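Rhizobiales Sp. Pch2 (Marine metagenome, PDB 6PB3) regulates bacterial cGAS-like enzymes in bacteriophage immunity as a Pch2/TRIP13-like AAA+ ATPase, probably by remodelling HORMA domain proteins. Local coordinates at the interface of chains A and B. Residues are numbered along the deposited sequence; one frame, centred on the assembly and turned at random. Chains: chain A/B, Rhizobiales Sp. Pch2.

The interface of chains A and B. Residues chain A 45, 52, 55, 66-67; chain B 280-281, 283-284, 289.
A:Trp55 receives the backbone CA of B:Tyr284 over one face of its indole, toward the rim and 3.9 Å from the centroid of the five-membered ring, a CH-pi contact in this apolar subunit interface. With its CG anti to the backbone N (chi1 164°), B:Tyr284 points its phenol into the gap between helices 33-47 and 49-59 of chain A. There CG2 of A:Val45 lies over one face of the phenol, off-centre and 3.9 Å from CZ, while CD1 of A:Leu52 comes within 3.6 Å of ring carbon CD1. The tyrosine is thus packed by its backbone carbon as well as by its ring.

Other apolar contacts extend the patch. The benzo side of A:Trp55 meets B:Ala283, CZ2 to CB 3.7 Å, and B:Ile289 CD1 lies in plane at its rim. A:Leu66 and B:Ile289 meet tip to tip, CD1 to CD1 at 3.6 Å. B:Val280 divides its branches: CG1, anti to its backbone N (chi1 176°), turns to A:Leu52 and A:Trp55, whereas CG2 reaches A:Leu66 CD1 at 3.8 Å. B:Leu281 adds a minor methyl contact, its CD2 to CG2 of A:Val45. Polar groups make no bonds across this patch, so shape and apolar burial carry it.

Chain A contributes helices 33-47 and 49-59 and the loop before helix 68-71; chain B presents the end of helix 268-283 and the following loop, joining neighbouring subunits of the six-membered deposited assembly, probably the hexamer usual for AAA+ ATPases.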
# COMPACT_ATOMS: atom_id res chain seq x y z
N VAL A 45 -5.86 -21.23 36.24
CA VAL A 45 -4.46 -21.23 36.65
C VAL A 45 -4.03 -19.85 37.13
O VAL A 45 -3.33 -19.72 38.14
CB VAL A 45 -3.59 -21.73 35.49
CG1 VAL A 45 -2.11 -21.57 35.80
CG2 VAL A 45 -3.96 -23.18 35.17
N LEU A 52 -2.24 -25.78 39.40
CA LEU A 52 -1.32 -26.26 38.36
C LEU A 52 -0.09 -26.92 38.98
O LEU A 52 0.36 -27.97 38.51
CB LEU A 52 -0.89 -25.10 37.45
CG LEU A 52 0.03 -25.48 36.28
CD1 LEU A 52 -0.70 -26.45 35.34
CD2 LEU A 52 0.48 -24.24 35.52
N TRP A 55 -1.18 -30.36 40.17
CA TRP A 55 -1.28 -31.27 39.03
C TRP A 55 0.09 -31.73 38.56
O TRP A 55 0.29 -32.92 38.29
CB TRP A 55 -2.03 -30.61 37.87
CG TRP A 55 -1.84 -31.37 36.59
CD1 TRP A 55 -2.58 -32.43 36.15
CD2 TRP A 55 -0.84 -31.14 35.59
NE1 TRP A 55 -2.10 -32.88 34.94
CE2 TRP A 55 -1.03 -32.10 34.57
CE3 TRP A 55 0.20 -30.22 35.45
CZ2 TRP A 55 -0.23 -32.16 33.44
CZ3 TRP A 55 1.01 -30.28 34.32
CH2 TRP A 55 0.79 -31.25 33.33
N LEU A 66 8.37 -27.52 33.31
CA LEU A 66 7.10 -27.78 32.65
C LEU A 66 6.09 -26.67 32.92
O LEU A 66 5.45 -26.16 32.00
CB LEU A 66 6.53 -29.13 33.10
CG LEU A 66 5.09 -29.44 32.69
CD1 LEU A 66 4.93 -29.40 31.18
CD2 LEU A 66 4.68 -30.81 33.23
N VAL A 67 5.92 -26.30 34.19
CA VAL A 67 4.97 -25.26 34.56
C VAL A 67 5.65 -23.99 35.03
O VAL A 67 4.96 -22.97 35.19
CB VAL A 67 3.99 -25.76 35.64
CG1 VAL A 67 3.19 -26.93 35.13
CG2 VAL A 67 4.76 -26.14 36.89
N VAL B 280 0.01 -28.00 27.93
CA VAL B 280 -0.12 -28.21 29.37
C VAL B 280 -1.59 -28.20 29.79
O VAL B 280 -2.06 -29.11 30.48
CB VAL B 280 0.67 -27.13 30.13
CG1 VAL B 280 0.44 -27.29 31.63
CG2 VAL B 280 2.14 -27.22 29.78
N LEU B 281 -2.33 -27.17 29.38
CA LEU B 281 -3.72 -27.06 29.80
C LEU B 281 -4.56 -28.22 29.29
O LEU B 281 -5.56 -28.59 29.91
CB LEU B 281 -4.31 -25.74 29.32
CG LEU B 281 -3.64 -24.50 29.91
CD1 LEU B 281 -4.36 -23.25 29.44
CD2 LEU B 281 -3.64 -24.58 31.42
N ALA B 283 -3.84 -31.33 29.33
CA ALA B 283 -3.75 -32.39 30.32
C ALA B 283 -4.27 -31.96 31.68
O ALA B 283 -4.97 -32.73 32.34
CB ALA B 283 -2.31 -32.86 30.45
N TYR B 284 -3.95 -30.73 32.09
CA TYR B 284 -4.41 -30.20 33.36
C TYR B 284 -5.93 -30.24 33.42
O TYR B 284 -6.60 -29.97 32.41
CB TYR B 284 -3.89 -28.76 33.52
CG TYR B 284 -4.55 -27.91 34.60
CD1 TYR B 284 -4.01 -27.83 35.87
CD2 TYR B 284 -5.69 -27.17 34.32
CE1 TYR B 284 -4.60 -27.04 36.85
CE2 TYR B 284 -6.29 -26.38 35.30
CZ TYR B 284 -5.74 -26.32 36.56
OH TYR B 284 -6.34 -25.55 37.53
N ILE B 289 0.35 -35.67 30.47
CA ILE B 289 0.59 -35.13 29.14
C ILE B 289 0.54 -36.25 28.11
O ILE B 289 1.14 -37.32 28.30
CB ILE B 289 1.93 -34.37 29.12
CG1 ILE B 289 1.73 -32.98 29.72
CG2 ILE B 289 2.48 -34.25 27.71
CD1 ILE B 289 3.00 -32.32 30.18